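Local coordinates for uncharacterized protein (Pseudomonas syringae pv. tomato, PDB 3K4I), which is of unknown function but belongs to the RraA-like family, whose members share an alpha/beta fold and commonly assemble into trimers, at residues I103-A108 / C131-F136; A57-Y62 / V156-D161; D18-L23 / E188-A193. All coordinates share one frame; numbering follows the deposited sequence.

Contacts 1 and 2 both reach the same mixed sheet: contact 2 through strand 53-63, contact 1 through strand 135-137, with helix 102-110 packed against the turn that leads into it. Their centres lie about 19 Å apart, and their nearest atoms about 5 Å apart without touching. Contact 3 joins helix 14-19 and the residues after it to helix 186-207, with its centre about 24 Å from that of contact 1 and about 23 Å from that of contact 2, on the opposite side of the chain's centre from the latter. Along the sequence, contacts 1, 2 and 3, in that order, close successively longer spans of one RraA-like subunit, each lying within the next.

Contact 1 of 3, residues I103-A108 / C131-F136; sequences IMTHFA and CNYPLF
Ala-108 sets its methyl group against the hydroxyl-bearing end of the Tyr-133 ring. Its CB lies 3.5 Å from Tyr-133 CE1, and both CZ and OH of the tyrosine are almost as near, so one small group covers a corner of the phenol rather than its middle. The approach is oblique to the ring plane. Tyr-133 CG stands anti to the backbone N (chi1 -180°), which directs the start of the ring away from N, while its OH and Thr-116 OG1 are hydrogen-bonded, anchoring the buried polar tip beyond the methyl.

One turn earlier on the helix, Thr-105 contributes its methyl branch. CG2 lies 4.0 Å from Tyr-133 CB and 4.1 Å from Cys-131 CB, bridging the two residues that flank Asn-132, and the threonine and tyrosine side chains pass alongside one another, running in opposite senses. The hydroxyl branch has a separate role: OG1 is hydrogen-bonded to Gly-101 O, just before the helix begins. The two branches thus divide polar and apolar duties.

At the more exposed margin, Cys-131 SG meets His-106 CE1 at 3.8 Å. The sulfur is 4.4 Å from the imidazole centroid and 38° off the ring normal, an oblique sulfur-aromatic contact. No hydrogen bond crosses between the segments, which makes this an interface of van der Waals packing.

The chain turns sharply beside these contacts: Asn-132, the first residue to leave helical phi/psi after the preceding helix, has positive phi and forms a Schellman motif. Tyr-133 then leads into strand 135-137, paired in parallel with strand 115-119. Helix 102-110 therefore packs against the helix-to-strand connection, with Val-128 of helix 125-130 also touching Thr-105, and Ile-204 of the second subunit packing on His-106.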
loop_
_atom_site.group_PDB
_atom_site.type_symbol
_atom_site.label_atom_id
_atom_site.label_comp_id
_atom_site.label_asym_id
_atom_site.label_seq_id
_atom_site.Cartn_x
_atom_site.Cartn_y
_atom_site.Cartn_z
ATOM N N ILE C 103 -11.034 -16.541 10.267
ATOM C CA ILE C 103 -11.289 -17.980 10.381
ATOM C C ILE C 103 -10.393 -18.763 9.418
ATOM O O ILE C 103 -9.670 -19.700 9.833
ATOM C CB ILE C 103 -12.776 -18.302 10.181
ATOM C CG1 ILE C 103 -13.613 -17.784 11.365
ATOM C CG2 ILE C 103 -13.007 -19.793 10.033
ATOM C CD1 ILE C 103 -15.139 -17.864 11.113
HETATM N N MSE C 104 -10.396 -18.337 8.159
HETATM C CA MSE C 104 -9.606 -19.000 7.129
HETATM C C MSE C 104 -8.107 -18.884 7.430
HETATM O O MSE C 104 -7.364 -19.843 7.237
HETATM C CB MSE C 104 -9.975 -18.470 5.746
HETATM C CG MSE C 104 -11.427 -18.757 5.464
HETATM SE SE MSE C 104 -12.140 -17.759 3.987
HETATM C CE MSE C 104 -11.567 -18.986 2.676
ATOM N N THR C 105 -7.681 -17.709 7.911
ATOM C CA THR C 105 -6.283 -17.506 8.316
ATOM C C THR C 105 -5.876 -18.457 9.434
ATOM O O THR C 105 -4.862 -19.105 9.330
ATOM C CB THR C 105 -6.057 -16.088 8.830
ATOM O OG1 THR C 105 -6.372 -15.153 7.789
ATOM C CG2 THR C 105 -4.639 -15.892 9.287
ATOM N N HIS C 106 -6.668 -18.522 10.500
ATOM C CA HIS C 106 -6.385 -19.472 11.569
ATOM C C HIS C 106 -6.400 -20.901 11.061
ATOM O O HIS C 106 -5.574 -21.719 11.477
ATOM C CB HIS C 106 -7.322 -19.292 12.772
ATOM C CG HIS C 106 -7.077 -18.020 13.519
ATOM N ND1 HIS C 106 -5.979 -17.838 14.331
ATOM C CD2 HIS C 106 -7.771 -16.858 13.560
ATOM C CE1 HIS C 106 -6.011 -16.619 14.845
ATOM N NE2 HIS C 106 -7.084 -16.001 14.384
ATOM N N PHE C 107 -7.354 -21.214 10.199
ATOM C CA PHE C 107 -7.396 -22.560 9.622
ATOM C C PHE C 107 -6.109 -22.875 8.848
ATOM O O PHE C 107 -5.488 -23.949 9.059
ATOM C CB PHE C 107 -8.613 -22.747 8.718
ATOM C CG PHE C 107 -8.751 -24.156 8.218
ATOM C CD1 PHE C 107 -9.548 -25.062 8.911
ATOM C CD2 PHE C 107 -8.037 -24.591 7.110
ATOM C CE1 PHE C 107 -9.649 -26.394 8.497
ATOM C CE2 PHE C 107 -8.131 -25.917 6.677
ATOM C CZ PHE C 107 -8.961 -26.805 7.344
ATOM N N ALA C 108 -5.709 -21.951 7.969
ATOM C CA ALA C 108 -4.483 -22.116 7.162
ATOM C C ALA C 108 -3.281 -22.438 8.060
ATOM O O ALA C 108 -2.478 -23.342 7.751
ATOM C CB ALA C 108 -4.210 -20.870 6.373
ATOM N N CYS C 131 -0.760 -12.853 12.738
ATOM C CA CYS C 131 -0.425 -14.254 12.469
ATOM C C CYS C 131 0.767 -14.415 11.535
ATOM O O CYS C 131 1.212 -15.542 11.296
ATOM C CB CYS C 131 -1.616 -14.982 11.849
ATOM S SG CYS C 131 -2.929 -15.294 13.044
ATOM N N ASN C 132 1.229 -13.303 10.972
ATOM C CA ASN C 132 2.327 -13.293 9.979
ATOM C C ASN C 132 2.045 -14.243 8.806
ATOM O O ASN C 132 2.936 -14.971 8.349
ATOM C CB ASN C 132 3.673 -13.659 10.633
ATOM C CG ASN C 132 4.890 -13.189 9.797
ATOM O OD1 ASN C 132 5.856 -13.944 9.590
ATOM N ND2 ASN C 132 4.838 -11.963 9.323
ATOM N N TYR C 133 0.803 -14.230 8.336
ATOM C CA TYR C 133 0.356 -15.144 7.286
ATOM C C TYR C 133 0.589 -14.503 5.909
ATOM O O TYR C 133 0.232 -13.344 5.696
ATOM C CB TYR C 133 -1.127 -15.464 7.444
ATOM C CG TYR C 133 -1.625 -16.411 6.370
ATOM C CD1 TYR C 133 -1.219 -17.754 6.378
ATOM C CD2 TYR C 133 -2.516 -15.990 5.371
ATOM C CE1 TYR C 133 -1.640 -18.643 5.426
ATOM C CE2 TYR C 133 -2.962 -16.897 4.392
ATOM C CZ TYR C 133 -2.516 -18.231 4.438
ATOM O OH TYR C 133 -2.939 -19.145 3.493
ATOM N N PRO C 134 1.190 -15.250 4.966
ATOM C CA PRO C 134 1.492 -14.660 3.678
ATOM C C PRO C 134 0.250 -14.452 2.787
ATOM O O PRO C 134 -0.206 -15.369 2.107
ATOM C CB PRO C 134 2.496 -15.650 3.067
ATOM C CG PRO C 134 3.079 -16.399 4.300
ATOM C CD PRO C 134 1.835 -16.575 5.118
ATOM N N LEU C 135 -0.284 -13.240 2.859
ATOM C CA LEU C 135 -1.485 -12.853 2.101
ATOM C C LEU C 135 -1.147 -11.862 1.028
ATOM O O LEU C 135 -0.513 -10.825 1.294
ATOM C CB LEU C 135 -2.506 -12.187 3.048
ATOM C CG LEU C 135 -3.760 -11.588 2.378
ATOM C CD1 LEU C 135 -4.521 -12.759 1.860
ATOM C CD2 LEU C 135 -4.604 -10.838 3.385
ATOM N N PHE C 136 -1.631 -12.149 -0.178
ATOM C CA PHE C 136 -1.430 -11.279 -1.312
ATOM C C PHE C 136 -2.780 -11.001 -1.928
ATOM O O PHE C 136 -3.558 -11.937 -2.150
ATOM C CB PHE C 136 -0.493 -12.001 -2.269
ATOM C CG PHE C 136 0.795 -12.374 -1.631
ATOM C CD1 PHE C 136 1.909 -11.540 -1.742
ATOM C CD2 PHE C 136 0.891 -13.527 -0.857
ATOM C CE1 PHE C 136 3.111 -11.874 -1.122
ATOM C CE2 PHE C 136 2.100 -13.852 -0.191
ATOM C CZ PHE C 136 3.204 -13.017 -0.329
#

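Contact 2 of 3, residues A57-Y62 / V156-D161; sequences AFTVQY and VPLVID
Val-156 meets strand 53-63 with both backbone and side chain. Its O accepts a hydrogen bond from Thr-59 OG1 at 2.7 Å; the C=O...donor angle of 128° and the donor's 29° tilt from the carbonyl plane show an angled approach. Thr-59 OG1 stands between its own backbone N and carbonyl carbon, a position that turns it toward the Val-156 carbonyl. The CG2 branch of Val-156 rests 4.0 Å from Gln-61 CB.

Two residues on, Leu-158 directs its side chain toward the strand. Its CG lies 3.7 Å from Thr-59 CB, and its two methyls divide the work: CD1 packs on Thr-59 CG2 at 3.8 Å, whereas CD2 reaches Gln-61 CB at 3.9 Å. The leucine therefore covers two residues from the same face of the strand.

Val-159 and Ile-160 complete strand 158-160, which pairs antiparallel with strand 163-165. Its axis passes 8.6 Å from that of segment 57-62 at 78°. That separation and steep crossing are those of layered packing: a two-stranded beta hairpin lies across one face of the mixed sheet in this RraA-like fold.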
loop_
_atom_site.group_PDB
_atom_site.type_symbol
_atom_site.label_atom_id
_atom_site.label_comp_id
_atom_site.label_asym_id
_atom_site.label_seq_id
_atom_site.Cartn_x
_atom_site.Cartn_y
_atom_site.Cartn_z
ATOM N N ALA C 57 -0.449 -24.468 -6.186
ATOM C CA ALA C 57 -1.708 -23.763 -6.334
ATOM C C ALA C 57 -2.884 -24.697 -6.087
ATOM O O ALA C 57 -2.960 -25.765 -6.695
ATOM C CB ALA C 57 -1.820 -23.166 -7.749
ATOM N N PHE C 58 -3.812 -24.258 -5.235
ATOM C CA PHE C 58 -5.102 -24.867 -5.087
ATOM C C PHE C 58 -6.051 -23.729 -5.458
ATOM O O PHE C 58 -6.040 -22.686 -4.788
ATOM C CB PHE C 58 -5.335 -25.271 -3.629
ATOM C CG PHE C 58 -6.694 -25.843 -3.376
ATOM C CD1 PHE C 58 -6.853 -27.229 -3.297
ATOM C CD2 PHE C 58 -7.825 -25.011 -3.276
ATOM C CE1 PHE C 58 -8.087 -27.800 -3.073
ATOM C CE2 PHE C 58 -9.100 -25.572 -3.074
ATOM C CZ PHE C 58 -9.220 -26.981 -2.951
ATOM N N THR C 59 -6.782 -23.914 -6.544
ATOM C CA THR C 59 -7.542 -22.811 -7.152
ATOM C C THR C 59 -8.979 -22.734 -6.655
ATOM O O THR C 59 -9.633 -23.754 -6.381
ATOM C CB THR C 59 -7.534 -22.909 -8.682
ATOM O OG1 THR C 59 -7.983 -24.210 -9.095
ATOM C CG2 THR C 59 -6.132 -22.689 -9.240
ATOM N N VAL C 60 -9.480 -21.513 -6.545
ATOM C CA VAL C 60 -10.851 -21.284 -6.075
ATOM C C VAL C 60 -11.429 -20.234 -7.011
ATOM O O VAL C 60 -10.826 -19.165 -7.179
ATOM C CB VAL C 60 -10.830 -20.696 -4.642
ATOM C CG1 VAL C 60 -12.262 -20.530 -4.121
ATOM C CG2 VAL C 60 -9.986 -21.586 -3.703
ATOM N N GLN C 61 -12.582 -20.530 -7.618
ATOM C CA GLN C 61 -13.269 -19.602 -8.526
ATOM C C GLN C 61 -14.642 -19.221 -7.966
ATOM O O GLN C 61 -15.440 -20.111 -7.638
ATOM C CB GLN C 61 -13.438 -20.249 -9.904
ATOM C CG GLN C 61 -14.252 -19.376 -10.894
ATOM C CD GLN C 61 -13.477 -18.131 -11.254
ATOM O OE1 GLN C 61 -13.919 -16.979 -10.981
ATOM N NE2 GLN C 61 -12.300 -18.327 -11.808
ATOM N N TYR C 62 -14.911 -17.914 -7.877
ATOM C CA TYR C 62 -16.194 -17.362 -7.386
ATOM C C TYR C 62 -17.039 -16.922 -8.584
ATOM O O TYR C 62 -16.552 -16.894 -9.720
ATOM C CB TYR C 62 -15.980 -16.163 -6.438
ATOM C CG TYR C 62 -15.431 -16.603 -5.097
ATOM C CD1 TYR C 62 -16.277 -16.844 -4.011
ATOM C CD2 TYR C 62 -14.073 -16.777 -4.936
ATOM C CE1 TYR C 62 -15.776 -17.288 -2.784
ATOM C CE2 TYR C 62 -13.549 -17.208 -3.714
ATOM C CZ TYR C 62 -14.427 -17.463 -2.652
ATOM O OH TYR C 62 -13.892 -17.871 -1.454
ATOM N N VAL C 156 -10.107 -25.738 -10.566
ATOM C CA VAL C 156 -10.310 -25.467 -11.974
ATOM C C VAL C 156 -9.279 -24.432 -12.448
ATOM O O VAL C 156 -8.764 -23.676 -11.639
ATOM C CB VAL C 156 -11.714 -24.860 -12.221
ATOM C CG1 VAL C 156 -12.804 -25.926 -12.050
ATOM C CG2 VAL C 156 -11.975 -23.688 -11.302
ATOM N N PRO C 157 -8.986 -24.384 -13.759
ATOM C CA PRO C 157 -8.094 -23.330 -14.255
ATOM C C PRO C 157 -8.644 -21.937 -13.944
ATOM O O PRO C 157 -9.852 -21.715 -14.094
ATOM C CB PRO C 157 -8.091 -23.545 -15.781
ATOM C CG PRO C 157 -8.591 -24.921 -15.985
ATOM C CD PRO C 157 -9.471 -25.258 -14.842
ATOM N N LEU C 158 -7.772 -21.021 -13.506
ATOM C CA LEU C 158 -8.135 -19.605 -13.359
ATOM C C LEU C 158 -7.416 -18.779 -14.414
ATOM O O LEU C 158 -6.320 -19.132 -14.844
ATOM C CB LEU C 158 -7.712 -19.055 -12.004
ATOM C CG LEU C 158 -8.112 -19.877 -10.793
ATOM C CD1 LEU C 158 -7.545 -19.220 -9.555
ATOM C CD2 LEU C 158 -9.618 -20.124 -10.676
ATOM N N VAL C 159 -8.027 -17.674 -14.830
ATOM C CA VAL C 159 -7.280 -16.766 -15.668
ATOM C C VAL C 159 -7.316 -15.386 -15.003
ATOM O O VAL C 159 -8.382 -14.789 -14.835
ATOM C CB VAL C 159 -7.770 -16.748 -17.116
ATOM C CG1 VAL C 159 -6.847 -15.860 -17.953
ATOM C CG2 VAL C 159 -7.785 -18.168 -17.697
ATOM N N ILE C 160 -6.150 -14.909 -14.585
ATOM C CA ILE C 160 -6.051 -13.624 -13.862
ATOM C C ILE C 160 -5.186 -12.703 -14.710
ATOM O O ILE C 160 -4.037 -13.001 -14.950
ATOM C CB ILE C 160 -5.431 -13.817 -12.455
ATOM C CG1 ILE C 160 -6.356 -14.665 -11.562
ATOM C CG2 ILE C 160 -5.097 -12.472 -11.775
ATOM C CD1 ILE C 160 -5.704 -15.124 -10.265
ATOM N N ASP C 161 -5.750 -11.588 -15.166
ATOM C CA ASP C 161 -5.002 -10.659 -16.033
ATOM C C ASP C 161 -4.353 -11.396 -17.244
ATOM O O ASP C 161 -3.213 -11.113 -17.591
ATOM C CB ASP C 161 -3.899 -9.902 -15.233
ATOM C CG ASP C 161 -4.438 -9.097 -14.031
ATOM O OD1 ASP C 161 -3.908 -9.249 -12.883
ATOM O OD2 ASP C 161 -5.368 -8.295 -14.226
#

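Contact 3 of 3, residues D18-L23 / E188-A193; sequences DECEHL and EVVLRA
Val-190 CG1 stands anti to its backbone N, with chi1 at 166°, while CG2 is anti to the carbonyl carbon; this splits the valine so that its two methyls meet different partners on segment 18-23. On the other side, Leu-23 CG is anti to its carbonyl carbon (chi1 -65°), and CD1 beyond it reaches the helix surface.

The CG2 branch of Val-190 touches Cys-20 SG at 3.6 Å. The CG1 branch is shared: it lies 3.8 Å from Leu-23 CD1 and 3.7 Å from Glu-19 OE2, with CB and CD of the glutamate also close. Val-190 thus fits among three side chains, and both Glu-19 and Leu-23 cross it obliquely. Leu-23 CD1 also meets Ala-193 CB at 3.9 Å, spanning two residues one turn apart on helix 186-207, while its CD2 comes near the backbone carbonyl of Ala-193.

Within segment 188-193, Arg-192 NE forms a salt bridge with Glu-188 OE2 at 2.7 Å, nearly straight with an N-H...acceptor angle of 178°; OE2 uses its anti lone pair and lies in the guanidinium plane. Arg-192 NH1 has a further hydrogen-bond partner in Ser-34 OG, so two bonds restrain the arginine.

Leu-170 of strand 170-174 touches both Cys-20 and Val-190, placing the junction beside the mixed sheet. Across the two segments the contacts are apolar or van der Waals, and no hydrogen bond joins them. The carboxylate of Glu-19 runs past the valine to a salt bridge between OE1 and Arg-194 NH2, which would be expected to favour its charged form, so an apolar contact is bordered by an ionic link between the same helices.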
loop_
_atom_site.group_PDB
_atom_site.type_symbol
_atom_site.label_atom_id
_atom_site.label_comp_id
_atom_site.label_asym_id
_atom_site.label_seq_id
_atom_site.Cartn_x
_atom_site.Cartn_y
_atom_site.Cartn_z
ATOM N N ASP C 18 11.931 -26.880 -2.058
ATOM C CA ASP C 18 12.888 -26.441 -1.047
ATOM C C ASP C 18 13.833 -25.381 -1.596
ATOM O O ASP C 18 14.085 -24.370 -0.931
ATOM C CB ASP C 18 13.633 -27.627 -0.411
ATOM C CG ASP C 18 12.692 -28.559 0.350
ATOM O OD1 ASP C 18 11.687 -28.058 0.904
ATOM O OD2 ASP C 18 12.933 -29.781 0.382
ATOM N N GLU C 19 14.306 -25.592 -2.825
ATOM C CA GLU C 19 15.162 -24.634 -3.518
ATOM C C GLU C 19 14.562 -23.237 -3.599
ATOM O O GLU C 19 15.294 -22.262 -3.501
ATOM C CB GLU C 19 15.465 -25.093 -4.925
ATOM C CG GLU C 19 16.313 -26.336 -5.001
ATOM C CD GLU C 19 16.808 -26.583 -6.406
ATOM O OE1 GLU C 19 17.857 -26.014 -6.756
ATOM O OE2 GLU C 19 16.137 -27.332 -7.156
ATOM N N CYS C 20 13.240 -23.157 -3.781
ATOM C CA CYS C 20 12.513 -21.873 -3.881
ATOM C C CYS C 20 12.498 -21.032 -2.605
ATOM O O CYS C 20 12.114 -19.856 -2.621
ATOM C CB CYS C 20 11.082 -22.132 -4.342
ATOM S SG CYS C 20 10.940 -22.358 -6.115
ATOM N N GLU C 21 12.912 -21.635 -1.494
ATOM C CA GLU C 21 13.178 -20.915 -0.239
ATOM C C GLU C 21 14.196 -19.801 -0.415
ATOM O O GLU C 21 14.172 -18.820 0.325
ATOM C CB GLU C 21 13.726 -21.871 0.825
ATOM C CG GLU C 21 12.688 -22.634 1.635
ATOM C CD GLU C 21 13.314 -23.585 2.653
ATOM O OE1 GLU C 21 14.427 -23.289 3.184
ATOM O OE2 GLU C 21 12.689 -24.643 2.920
ATOM N N HIS C 22 15.105 -19.969 -1.368
ATOM C CA HIS C 22 16.190 -19.012 -1.597
ATOM C C HIS C 22 16.091 -18.332 -2.957
ATOM O O HIS C 22 17.086 -17.774 -3.447
ATOM C CB HIS C 22 17.557 -19.700 -1.469
ATOM C CG HIS C 22 17.702 -20.519 -0.225
ATOM N ND1 HIS C 22 18.137 -19.984 0.971
ATOM C CD2 HIS C 22 17.473 -21.833 0.012
ATOM C CE1 HIS C 22 18.175 -20.935 1.888
ATOM N NE2 HIS C 22 17.773 -22.065 1.333
ATOM N N LEU C 23 14.896 -18.370 -3.560
ATOM C CA LEU C 23 14.676 -17.717 -4.837
ATOM C C LEU C 23 13.647 -16.608 -4.705
ATOM O O LEU C 23 12.613 -16.790 -4.071
ATOM C CB LEU C 23 14.244 -18.721 -5.926
ATOM C CG LEU C 23 15.254 -19.795 -6.333
ATOM C CD1 LEU C 23 14.667 -20.792 -7.342
ATOM C CD2 LEU C 23 16.605 -19.215 -6.855
ATOM N N GLU C 188 12.600 -27.006 -14.463
ATOM C CA GLU C 188 13.445 -26.265 -15.384
ATOM C C GLU C 188 13.505 -24.773 -15.004
ATOM O O GLU C 188 14.559 -24.161 -15.081
ATOM C CB GLU C 188 12.941 -26.437 -16.824
ATOM C CG GLU C 188 13.706 -25.634 -17.893
ATOM C CD GLU C 188 15.148 -26.098 -18.112
ATOM O OE1 GLU C 188 15.496 -27.275 -17.792
ATOM O OE2 GLU C 188 15.954 -25.280 -18.607
ATOM N N VAL C 189 12.374 -24.186 -14.607
ATOM C CA VAL C 189 12.346 -22.771 -14.217
ATOM C C VAL C 189 13.184 -22.530 -12.950
ATOM O O VAL C 189 13.929 -21.559 -12.854
ATOM C CB VAL C 189 10.899 -22.268 -14.061
ATOM C CG1 VAL C 189 10.869 -20.914 -13.384
ATOM C CG2 VAL C 189 10.241 -22.241 -15.447
ATOM N N VAL C 190 13.095 -23.453 -12.008
ATOM C CA VAL C 190 13.837 -23.316 -10.769
ATOM C C VAL C 190 15.353 -23.405 -11.028
ATOM O O VAL C 190 16.121 -22.614 -10.482
ATOM C CB VAL C 190 13.360 -24.340 -9.704
ATOM C CG1 VAL C 190 14.351 -24.426 -8.528
ATOM C CG2 VAL C 190 11.977 -23.934 -9.210
ATOM N N LEU C 191 15.760 -24.337 -11.883
ATOM C CA LEU C 191 17.143 -24.434 -12.336
ATOM C C LEU C 191 17.627 -23.134 -13.007
ATOM O O LEU C 191 18.708 -22.616 -12.684
ATOM C CB LEU C 191 17.311 -25.628 -13.296
ATOM C CG LEU C 191 18.698 -25.965 -13.845
ATOM C CD1 LEU C 191 19.582 -26.538 -12.731
ATOM C CD2 LEU C 191 18.580 -26.977 -14.978
ATOM N N ARG C 192 16.810 -22.579 -13.907
ATOM C CA ARG C 192 17.197 -21.342 -14.566
ATOM C C ARG C 192 17.262 -20.152 -13.590
ATOM O O ARG C 192 18.184 -19.326 -13.677
ATOM C CB ARG C 192 16.245 -21.033 -15.740
ATOM C CG ARG C 192 16.508 -21.949 -16.929
ATOM C CD ARG C 192 15.462 -21.775 -18.007
ATOM N NE ARG C 192 15.722 -22.675 -19.133
ATOM C CZ ARG C 192 15.822 -22.289 -20.402
ATOM N NH1 ARG C 192 15.643 -21.014 -20.736
ATOM N NH2 ARG C 192 16.081 -23.194 -21.341
ATOM N N ALA C 193 16.323 -20.101 -12.641
ATOM C CA ALA C 193 16.257 -19.020 -11.669
ATOM C C ALA C 193 17.498 -19.031 -10.788
ATOM O O ALA C 193 18.040 -17.994 -10.455
ATOM C CB ALA C 193 14.985 -19.122 -10.797
#